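Local coordinates for major capsid protein P2 (Pseudoalteromonas phage pm2, PDB 2VVF), which forms the main protein shell of a membrane-containing marine bacteriophage, assembling as trimers of a double jelly-roll subunit, at residues A[2-7]-A[131-135]; A[24-30]-A[105-111]; A[85-90]-A[101-106]; A[141-146]-A[261-265]. One frame throughout, in Å; residues are numbered along the deposited sequence.

Contact 1 of 4, residues A[2-7]-A[131-135]; sequences RSFLNL and AIAQK
Phe4 and Gln134 face each other as a non-hydrogen-bonded pair, with CG of Gln134 over one face of the ring, toward its rim. Phe4 CE1 comes to 4.1 Å from Gln134 CB; ring and amide planes are turned 46° apart. Arg2 reaches round the same ring: its chain bends at chi3 (99°), which brings NH1 to the ring edge in plane and NH2 to 3.1 Å from OE1 of Gln134. Arg2 NH2 and Gln134 OE1 both hydrogen-bond to Tyr210 OH of the second subunit. On the other side of the sheet, Leu7 lies over the two small residues of segment 131-135, CD1 at 3.5 Å from Ala133 CB and CD2 at 3.8 Å from Ala131 CB, while Leu5 CD2 meets the bent chain of Lys135 at CD. Between the two layers the antiparallel backbones are joined by paired bonds at Ser3-Lys135 and Leu5-Ala133, the shortest being Ala133 N to Leu5 O at 2.7 Å; strand 3-6 thereby pairs along strand 128-136 in a sheet of the N-terminal jelly roll. The polar side chains on the Phe4 face thus probably help join the N-terminal strand to the trimer interface.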
# COMPACT_ATOMS: atom_id res chain seq x y z
N ARG A 2 19.99 -4.88 -8.29
CA ARG A 2 20.61 -4.43 -7.04
C ARG A 2 21.60 -5.48 -6.57
O ARG A 2 21.56 -6.63 -7.01
CB ARG A 2 19.55 -4.21 -5.96
CG ARG A 2 18.63 -3.02 -6.21
CD ARG A 2 17.26 -3.27 -5.60
NE ARG A 2 17.10 -2.61 -4.31
CZ ARG A 2 16.45 -3.14 -3.27
NH1 ARG A 2 15.91 -4.35 -3.37
NH2 ARG A 2 16.36 -2.47 -2.13
N SER A 3 22.49 -5.08 -5.67
CA SER A 3 23.47 -5.99 -5.11
C SER A 3 23.37 -6.01 -3.59
O SER A 3 23.37 -4.96 -2.95
CB SER A 3 24.89 -5.60 -5.54
OG SER A 3 25.00 -4.19 -5.69
N PHE A 4 23.26 -7.20 -3.03
CA PHE A 4 23.19 -7.37 -1.58
C PHE A 4 24.54 -7.87 -1.11
O PHE A 4 24.97 -8.96 -1.49
CB PHE A 4 22.09 -8.37 -1.22
CG PHE A 4 20.70 -7.87 -1.52
CD1 PHE A 4 20.51 -6.69 -2.21
CD2 PHE A 4 19.59 -8.59 -1.12
CE1 PHE A 4 19.24 -6.23 -2.49
CE2 PHE A 4 18.32 -8.13 -1.40
CZ PHE A 4 18.14 -6.95 -2.08
N LEU A 5 25.23 -7.05 -0.32
CA LEU A 5 26.57 -7.39 0.15
C LEU A 5 26.70 -7.49 1.66
O LEU A 5 26.11 -6.70 2.40
CB LEU A 5 27.58 -6.36 -0.37
CG LEU A 5 28.36 -6.69 -1.64
CD1 LEU A 5 27.44 -7.27 -2.71
CD2 LEU A 5 29.06 -5.44 -2.15
N ASN A 6 27.53 -8.43 2.10
CA ASN A 6 27.82 -8.58 3.52
C ASN A 6 29.01 -7.66 3.79
O ASN A 6 30.14 -7.99 3.46
CB ASN A 6 28.21 -10.03 3.82
CG ASN A 6 27.02 -10.90 4.18
OD1 ASN A 6 26.23 -10.55 5.06
ND2 ASN A 6 26.89 -12.04 3.52
N LEU A 7 28.72 -6.49 4.34
CA LEU A 7 29.76 -5.50 4.62
C LEU A 7 30.93 -6.10 5.39
O LEU A 7 30.78 -7.09 6.11
CB LEU A 7 29.18 -4.30 5.37
CG LEU A 7 28.90 -3.05 4.53
CD1 LEU A 7 28.78 -3.39 3.06
CD2 LEU A 7 27.66 -2.33 5.03
N ALA A 131 26.99 -5.84 9.45
CA ALA A 131 26.15 -5.05 8.55
C ALA A 131 26.06 -5.62 7.14
O ALA A 131 27.01 -6.20 6.62
CB ALA A 131 26.64 -3.61 8.51
N ILE A 132 24.89 -5.44 6.54
CA ILE A 132 24.64 -5.88 5.17
C ILE A 132 24.17 -4.66 4.38
O ILE A 132 23.43 -3.83 4.89
CB ILE A 132 23.58 -7.01 5.13
CG1 ILE A 132 24.21 -8.34 5.53
CG2 ILE A 132 22.95 -7.10 3.75
CD1 ILE A 132 23.20 -9.45 5.75
N ALA A 133 24.63 -4.55 3.14
CA ALA A 133 24.27 -3.40 2.32
C ALA A 133 23.45 -3.76 1.08
O ALA A 133 23.81 -4.65 0.31
CB ALA A 133 25.51 -2.62 1.92
N GLN A 134 22.36 -3.03 0.88
CA GLN A 134 21.52 -3.19 -0.30
C GLN A 134 21.89 -2.00 -1.18
O GLN A 134 21.45 -0.88 -0.94
CB GLN A 134 20.04 -3.13 0.07
CG GLN A 134 19.62 -4.13 1.13
CD GLN A 134 18.13 -4.09 1.40
OE1 GLN A 134 17.34 -3.80 0.51
NE2 GLN A 134 17.75 -4.36 2.64
N LYS A 135 22.76 -2.24 -2.15
CA LYS A 135 23.25 -1.17 -3.00
C LYS A 135 22.71 -1.17 -4.43
O LYS A 135 22.08 -2.13 -4.87
CB LYS A 135 24.78 -1.16 -3.03
CG LYS A 135 25.43 -1.64 -1.73
CD LYS A 135 26.90 -1.97 -1.94
CE LYS A 135 27.60 -0.87 -2.73
NZ LYS A 135 29.04 -1.18 -2.96

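Contact 2 of 4, residues A[24-30]-A[105-111]. With CA (calcium ion), chain G.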
# COMPACT_ATOMS: atom_id res chain seq x y z
N PRO A 24 32.45 1.70 1.65
CA PRO A 24 33.26 1.85 0.44
C PRO A 24 32.58 2.80 -0.54
O PRO A 24 31.39 2.67 -0.82
CB PRO A 24 33.29 0.43 -0.12
CG PRO A 24 33.25 -0.44 1.10
CD PRO A 24 32.46 0.32 2.15
N ILE A 25 33.35 3.74 -1.06
CA ILE A 25 32.84 4.73 -2.00
C ILE A 25 32.76 4.18 -3.42
O ILE A 25 33.59 3.36 -3.83
CB ILE A 25 33.66 6.03 -1.95
CG1 ILE A 25 33.30 6.84 -0.70
CG2 ILE A 25 33.42 6.86 -3.21
CD1 ILE A 25 33.75 6.20 0.59
N GLY A 26 31.77 4.64 -4.18
CA GLY A 26 31.61 4.21 -5.56
C GLY A 26 30.16 3.97 -5.97
O GLY A 26 29.74 4.39 -7.05
N GLN A 27 29.40 3.29 -5.11
CA GLN A 27 28.01 2.97 -5.42
C GLN A 27 26.99 3.73 -4.57
O GLN A 27 27.34 4.68 -3.87
CB GLN A 27 27.77 1.46 -5.31
CG GLN A 27 28.90 0.61 -5.86
CD GLN A 27 28.64 0.13 -7.27
OE1 GLN A 27 28.13 0.87 -8.11
NE2 GLN A 27 29.00 -1.12 -7.55
N THR A 28 25.74 3.30 -4.65
CA THR A 28 24.65 3.91 -3.91
C THR A 28 24.11 2.96 -2.84
O THR A 28 23.85 1.79 -3.12
CB THR A 28 23.52 4.35 -4.85
OG1 THR A 28 23.98 5.43 -5.68
CG2 THR A 28 22.30 4.81 -4.06
N TYR A 29 23.95 3.47 -1.63
CA TYR A 29 23.42 2.67 -0.53
C TYR A 29 21.96 3.01 -0.29
O TYR A 29 21.63 4.09 0.20
CB TYR A 29 24.22 2.91 0.75
CG TYR A 29 25.64 2.40 0.70
CD1 TYR A 29 25.95 1.10 1.07
CD2 TYR A 29 26.68 3.22 0.27
CE1 TYR A 29 27.25 0.63 1.02
CE2 TYR A 29 27.98 2.76 0.22
CZ TYR A 29 28.26 1.46 0.59
OH TYR A 29 29.55 1.00 0.54
N GLU A 30 21.07 2.09 -0.64
CA GLU A 30 19.64 2.30 -0.46
C GLU A 30 19.23 1.96 0.97
O GLU A 30 18.46 2.69 1.60
CB GLU A 30 18.85 1.44 -1.45
CG GLU A 30 19.34 1.55 -2.88
CD GLU A 30 18.35 0.98 -3.88
OE1 GLU A 30 17.50 0.16 -3.47
OE2 GLU A 30 18.42 1.35 -5.07
N ALA A 105 18.21 7.79 -1.71
CA ALA A 105 19.31 6.83 -1.55
C ALA A 105 20.63 7.54 -1.29
O ALA A 105 20.86 8.65 -1.76
CB ALA A 105 19.41 5.92 -2.76
N LEU A 106 21.51 6.88 -0.53
CA LEU A 106 22.81 7.45 -0.20
C LEU A 106 23.86 7.21 -1.28
O LEU A 106 24.61 6.24 -1.22
CB LEU A 106 23.31 6.91 1.14
CG LEU A 106 24.70 7.36 1.58
CD1 LEU A 106 24.80 8.88 1.56
CD2 LEU A 106 25.02 6.82 2.96
N GLY A 107 23.91 8.11 -2.26
CA GLY A 107 24.90 8.01 -3.32
C GLY A 107 26.24 8.41 -2.72
O GLY A 107 26.30 9.24 -1.81
N THR A 108 27.32 7.80 -3.20
CA THR A 108 28.65 8.08 -2.67
C THR A 108 29.63 8.65 -3.70
O THR A 108 30.76 9.00 -3.36
CB THR A 108 29.25 6.85 -1.96
OG1 THR A 108 29.52 5.83 -2.92
CG2 THR A 108 28.28 6.32 -0.92
N VAL A 109 29.19 8.76 -4.94
CA VAL A 109 30.04 9.28 -6.01
C VAL A 109 30.56 10.68 -5.70
O VAL A 109 29.78 11.59 -5.42
CB VAL A 109 29.34 9.22 -7.38
CG1 VAL A 109 30.06 10.11 -8.38
CG2 VAL A 109 29.28 7.78 -7.87
N GLY A 110 31.87 10.85 -5.78
CA GLY A 110 32.51 12.15 -5.52
C GLY A 110 32.90 12.30 -4.05
O GLY A 110 33.57 13.26 -3.67
N LEU A 111 32.49 11.34 -3.24
CA LEU A 111 32.78 11.35 -1.80
C LEU A 111 34.19 10.84 -1.51
O LEU A 111 34.74 10.05 -2.28
CB LEU A 111 31.76 10.48 -1.05
CG LEU A 111 30.42 11.14 -0.71
CD1 LEU A 111 29.65 10.40 0.06
CD2 LEU A 111 30.56 12.13 0.18
CA CA G . 20.36 10.83 -2.96
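Strands 28-29 and 106-107 run antiparallel, with Tyr29 and Leu106 as the hydrogen-bonded pair, Tyr29 N to Leu106 O and Leu106 N to Tyr29 O both at 2.9 Å, and Thr28 opposite Gly107 as the non-hydrogen-bonded one. Beyond this short pairing the hydroxyl of Thr108 takes over. Its OG1 donates to Gln27 O at 2.6 Å, in the carbonyl plane and on a lone pair, and accepts from Gly26 N at 2.8 Å, so one hydroxyl, as donor and acceptor, holds two peptide groups on either side of the Gly26-Gln27 peptide. With chi1 at 68°, OG1 sits between the backbone N and the carbonyl carbon, and CG2 is left to meet the edge of the Tyr29 ring, 3.7 Å from CD2. The phenolic hydroxyl, Tyr29 OH, donates to Pro24 O, which fixes the ring across the bend of its own segment. The paired strands belong to the N-terminal jelly roll, where strand 28-37 also pairs with strand 128-136 and turns a corner at Glu30; Leu106 is the centre of an inverse gamma turn, and a type II turn carries the chain from Thr108 to Leu111. Ile25 crosses Leu111 at about a right angle, its CG1 4.0 Å from Leu111 CB. On the Thr28 side, CG2 packs against Ala105 CB at 3.4 Å, and OG1 bonds to Val137 O. The carbonyl of Ala105 points to the calcium ion, 2.5 Å from O, a site to which the carbonyl oxygens of Pro141 and Trp143 also contribute.

Contact 3 of 4, residues A[85-90]-A[101-106]. With CA (calcium ion), chain G.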
# COMPACT_ATOMS: atom_id res chain seq x y z
N PHE A 85 17.67 4.77 3.72
CA PHE A 85 18.02 6.00 3.03
C PHE A 85 16.94 6.27 1.99
O PHE A 85 16.41 7.37 1.90
CB PHE A 85 19.41 5.89 2.40
CG PHE A 85 20.50 5.70 3.40
CD1 PHE A 85 20.86 6.73 4.25
CD2 PHE A 85 21.11 4.47 3.56
CE1 PHE A 85 21.84 6.56 5.21
CE2 PHE A 85 22.09 4.28 4.51
CZ PHE A 85 22.46 5.33 5.34
N VAL A 86 16.57 5.22 1.27
CA VAL A 86 15.48 5.30 0.32
C VAL A 86 14.20 5.31 1.15
O VAL A 86 14.01 4.45 2.02
CB VAL A 86 15.49 4.10 -0.65
CG1 VAL A 86 14.14 3.93 -1.32
CG2 VAL A 86 16.60 4.26 -1.68
N ARG A 87 13.34 6.30 0.92
CA ARG A 87 12.09 6.41 1.68
C ARG A 87 10.94 5.71 0.95
O ARG A 87 10.41 6.22 -0.03
CB ARG A 87 11.77 7.88 1.96
CG ARG A 87 12.89 8.60 2.71
CD ARG A 87 12.49 10.01 3.10
NE ARG A 87 11.43 10.02 4.10
CZ ARG A 87 11.56 10.54 5.32
NH1 ARG A 87 12.70 11.10 5.69
NH2 ARG A 87 10.54 10.50 6.17
N PRO A 88 10.58 4.53 1.45
CA PRO A 88 9.53 3.70 0.85
C PRO A 88 8.14 4.32 0.84
O PRO A 88 7.28 3.90 0.06
CB PRO A 88 9.54 2.45 1.73
CG PRO A 88 10.84 2.48 2.48
CD PRO A 88 11.14 3.92 2.67
N GLU A 89 7.90 5.30 1.70
CA GLU A 89 6.59 5.94 1.80
C GLU A 89 6.39 7.07 0.79
O GLU A 89 5.28 7.60 0.66
CB GLU A 89 6.36 6.46 3.22
CG GLU A 89 6.49 5.40 4.30
CD GLU A 89 7.93 5.04 4.61
OE1 GLU A 89 8.83 5.85 4.30
OE2 GLU A 89 8.16 3.95 5.17
N MET A 90 7.45 7.42 0.08
CA MET A 90 7.39 8.50 -0.90
C MET A 90 6.42 8.22 -2.04
O MET A 90 6.34 7.09 -2.53
CB MET A 90 8.78 8.81 -1.45
CG MET A 90 9.78 9.28 -0.41
SD MET A 90 9.09 10.49 0.74
CE MET A 90 8.88 11.90 -0.34
N GLN A 101 11.07 7.78 -4.17
CA GLN A 101 11.60 7.03 -3.03
C GLN A 101 13.10 6.84 -3.14
O GLN A 101 13.84 7.06 -2.18
CB GLN A 101 10.91 5.66 -2.93
CG GLN A 101 9.40 5.72 -2.89
CD GLN A 101 8.76 4.40 -3.27
OE1 GLN A 101 9.44 3.41 -3.51
NE2 GLN A 101 7.43 4.39 -3.34
N ARG A 102 13.55 6.41 -4.32
CA ARG A 102 14.97 6.16 -4.57
C ARG A 102 15.80 7.44 -4.55
O ARG A 102 17.02 7.40 -4.37
CB ARG A 102 15.16 5.44 -5.91
CG ARG A 102 14.38 4.14 -6.03
CD ARG A 102 14.36 3.65 -7.47
NE ARG A 102 14.16 2.20 -7.55
CZ ARG A 102 13.90 1.55 -8.67
NH1 ARG A 102 13.73 0.23 -8.65
NH2 ARG A 102 13.82 2.21 -9.82
N MET A 103 15.14 8.58 -4.74
CA MET A 103 15.83 9.87 -4.75
C MET A 103 16.50 10.20 -3.42
O MET A 103 17.30 11.13 -3.34
CB MET A 103 14.86 10.98 -5.15
CG MET A 103 14.87 12.19 -4.24
SD MET A 103 13.75 13.49 -4.82
CE MET A 103 13.09 14.09 -3.26
N PHE A 104 16.19 9.41 -2.39
CA PHE A 104 16.77 9.63 -1.07
C PHE A 104 17.94 8.69 -0.78
O PHE A 104 18.57 8.79 0.27
CB PHE A 104 15.70 9.49 0.01
CG PHE A 104 14.71 10.61 0.04
CD1 PHE A 104 14.94 11.74 0.81
CD2 PHE A 104 13.55 10.55 -0.72
CE1 PHE A 104 14.03 12.78 0.83
CE2 PHE A 104 12.64 11.58 -0.70
CZ PHE A 104 12.87 12.70 0.08
N ALA A 105 18.21 7.79 -1.71
CA ALA A 105 19.31 6.83 -1.55
C ALA A 105 20.63 7.54 -1.29
O ALA A 105 20.86 8.65 -1.76
CB ALA A 105 19.41 5.92 -2.76
N LEU A 106 21.51 6.88 -0.53
CA LEU A 106 22.81 7.45 -0.20
C LEU A 106 23.86 7.21 -1.28
O LEU A 106 24.61 6.24 -1.22
CB LEU A 106 23.31 6.91 1.14
CG LEU A 106 24.70 7.36 1.58
CD1 LEU A 106 24.80 8.88 1.56
CD2 LEU A 106 25.02 6.82 2.96
CA CA G . 20.36 10.83 -2.96
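The Phe104 ring carries the aliphatic part of Arg87 on one face, with CD over the ring centre, 3.7 Å from the centroid, a CH-pi contact. Met90 comes in obliquely at the CE2 corner, its CG 3.7 Å from that atom and its SD in a Met-aromatic contact, while Gln101 O lies at the ring edge, in plane. The second ring, Phe85, is met over one face by Leu106: CB stands 4.0 Å from the centroid, and CD2 follows the ring outward to CZ, the two side chains lying side by side and pointing the same way. Between these aromatic contacts, Val86 divides its branches, CG1 against the carbonyl of Gln101 and CG2 against Ala105 CB at 3.4 Å. Gln101 supplies the polar grip. Its chain is extended beyond CG (chi2 160°), which carries the amide along the turn from Arg87 to Met90 and lets NE2 donate to Met90 O at 3.0 Å, with the acceptor in the amide plane. Its backbone O in turn receives Arg87 N at 3.2 Å. The guanidinium of Arg87 continues beyond the ring, where NH1 bonds to Thr145 OG1. Arg102 turns the other way, forming salt bridges with Asp228 and Glu226 of the second subunit. The contact thus ties the loop after strand 80-84 to the end of helix 97-102, with strand 28-37 beside Phe85 and Val86 and strand 143-154 beside Phe104 and Leu106.

Contact 4 of 4, residues A[141-146]-A[261-265]; sequences PSWLTM and MGVWS. With CA (calcium ion), chain G.
Trp264 packs against Pro141 and the first residues of strand 143-154 through CB and the near part of its indole. Its CB lies 3.5 Å from Ser142 O and also meets Pro141 CB and Leu144 CD2. With CG anti to the backbone N (chi1 -173°), the indole is carried across Pro141 at an oblique angle: CG and CD2 approach Pro141 CB, and CE3 comes to 3.6 Å from Pro141 CG. CZ3, farther out, still touches Pro141 CG. On the pyrrole side, CD1 meets the methyl of Met146, CE lying at the ring edge near its plane. The backbone of Trp264 is held too: its N donates almost straight to Ser142 O at 2.8 Å, and a water links Trp264 O to Ser142 N. Farther along the strands, Leu144 N bonds to Gly262 O, and the return bond from Gly262 N is long and weak. Trp143 folds back over the facing strand: Gly262 CA lies over its six-membered ring, 3.7 Å from the centroid, a CH-pi contact. At the other end of that indole, Val263 CG2 sits 3.4 Å from NE1. The carbonyls of Pro141 and Trp143 bind the calcium ion at 2.6 Å from Pro141 O and 2.8 Å from Trp143 O, with Ala105 O as a third protein ligand. This is antiparallel pairing of the first and last strands of the C-terminal jelly roll, set beside a calcium site made of backbone carbonyls where the two jelly rolls of the subunit meet.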
# COMPACT_ATOMS: atom_id res chain seq x y z
N PRO A 141 25.74 12.13 -3.72
CA PRO A 141 24.97 12.13 -2.48
C PRO A 141 23.59 12.71 -2.75
O PRO A 141 22.57 12.12 -2.37
CB PRO A 141 25.78 13.05 -1.58
CG PRO A 141 27.20 12.83 -2.01
CD PRO A 141 27.16 12.44 -3.47
N SER A 142 23.55 13.83 -3.46
CA SER A 142 22.30 14.47 -3.85
C SER A 142 21.30 14.64 -2.70
O SER A 142 21.68 14.95 -1.57
CB SER A 142 21.66 13.70 -5.01
OG SER A 142 20.42 14.27 -5.39
N TRP A 143 20.01 14.45 -3.00
CA TRP A 143 18.95 14.59 -2.01
C TRP A 143 19.07 13.57 -0.89
O TRP A 143 18.99 12.36 -1.13
CB TRP A 143 17.57 14.49 -2.68
CG TRP A 143 16.96 15.83 -2.97
CD1 TRP A 143 17.07 16.54 -4.13
CD2 TRP A 143 16.19 16.63 -2.07
NE1 TRP A 143 16.40 17.74 -4.00
CE2 TRP A 143 15.85 17.82 -2.75
CE3 TRP A 143 15.73 16.45 -0.76
CZ2 TRP A 143 15.09 18.82 -2.17
CZ3 TRP A 143 14.97 17.45 -0.18
CH2 TRP A 143 14.66 18.62 -0.88
N LEU A 144 19.24 14.05 0.33
CA LEU A 144 19.38 13.18 1.49
C LEU A 144 18.55 13.68 2.66
O LEU A 144 18.23 14.87 2.75
CB LEU A 144 20.85 13.12 1.92
CG LEU A 144 21.71 11.92 1.50
CD1 LEU A 144 21.17 11.28 0.24
CD2 LEU A 144 23.16 12.35 1.31
N THR A 145 18.22 12.77 3.58
CA THR A 145 17.48 13.12 4.79
C THR A 145 18.52 13.45 5.86
O THR A 145 19.46 12.69 6.08
CB THR A 145 16.58 11.97 5.26
OG1 THR A 145 15.54 11.74 4.29
CG2 THR A 145 15.95 12.30 6.60
N MET A 146 18.37 14.61 6.50
CA MET A 146 19.32 15.02 7.53
C MET A 146 18.66 15.18 8.89
O MET A 146 18.10 16.23 9.20
CB MET A 146 20.03 16.32 7.11
CG MET A 146 20.93 16.15 5.91
SD MET A 146 20.97 17.60 4.85
CE MET A 146 21.57 16.89 3.31
N MET A 261 15.79 18.11 4.80
CA MET A 261 15.98 17.51 3.49
C MET A 261 16.61 18.53 2.55
O MET A 261 16.29 19.71 2.60
CB MET A 261 14.64 17.05 2.91
CG MET A 261 14.04 15.83 3.57
SD MET A 261 12.44 15.40 2.85
CE MET A 261 11.68 17.02 2.72
N GLY A 262 17.48 18.06 1.66
CA GLY A 262 18.12 18.93 0.70
C GLY A 262 19.25 18.20 -0.03
O GLY A 262 19.63 17.11 0.36
N VAL A 263 19.75 18.80 -1.10
CA VAL A 263 20.85 18.26 -1.88
C VAL A 263 22.11 18.46 -1.07
O VAL A 263 22.48 19.59 -0.73
CB VAL A 263 20.97 18.96 -3.27
CG1 VAL A 263 22.17 18.48 -4.03
CG2 VAL A 263 19.68 18.80 -4.09
N TRP A 264 22.74 17.35 -0.72
CA TRP A 264 23.95 17.39 0.07
C TRP A 264 25.03 18.23 -0.59
O TRP A 264 25.29 18.10 -1.79
CB TRP A 264 24.46 15.99 0.37
CG TRP A 264 25.60 15.97 1.33
CD1 TRP A 264 25.53 16.01 2.69
CD2 TRP A 264 27.00 15.96 1.01
NE1 TRP A 264 26.79 16.00 3.24
CE2 TRP A 264 27.71 15.96 2.22
CE3 TRP A 264 27.72 15.92 -0.19
CZ2 TRP A 264 29.10 15.94 2.27
CZ3 TRP A 264 29.10 15.90 -0.14
CH2 TRP A 264 29.78 15.91 1.09
N SER A 265 25.67 19.07 0.21
CA SER A 265 26.74 19.93 -0.27
C SER A 265 27.95 19.82 0.66
O SER A 265 27.80 19.78 1.88
CB SER A 265 26.28 21.38 -0.36
OG SER A 265 27.35 22.23 -0.74
CA CA G . 20.36 10.83 -2.96
O HOH W 1 25.63 15.94 -3.96

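How the contacts relate
Contacts 1, 2 and 3 lie in the N-terminal jelly roll, and contact 4 opens the C-terminal one. Contacts 1 and 2, with centres about 12 Å apart, share a sheet through strands 28-37 and 128-136 and are joined by a salt bridge from Arg2 NE to Glu30 OE1 (2.9 Å). Contacts 2 and 3 share Ala105 and Leu106, and Glu30 O lies 3.1 Å from Phe85 N. The calcium ion bridges contacts 2 and 3 to contact 4, Ala105 O coming from contacts 2 and 3, Pro141 O and Trp143 O from contact 4; Leu106 CD1 and Leu144 CD2 pack nearby at 3.8 Å. Contact 1 stands apart from contact 4, nearest atoms about 12 Å away.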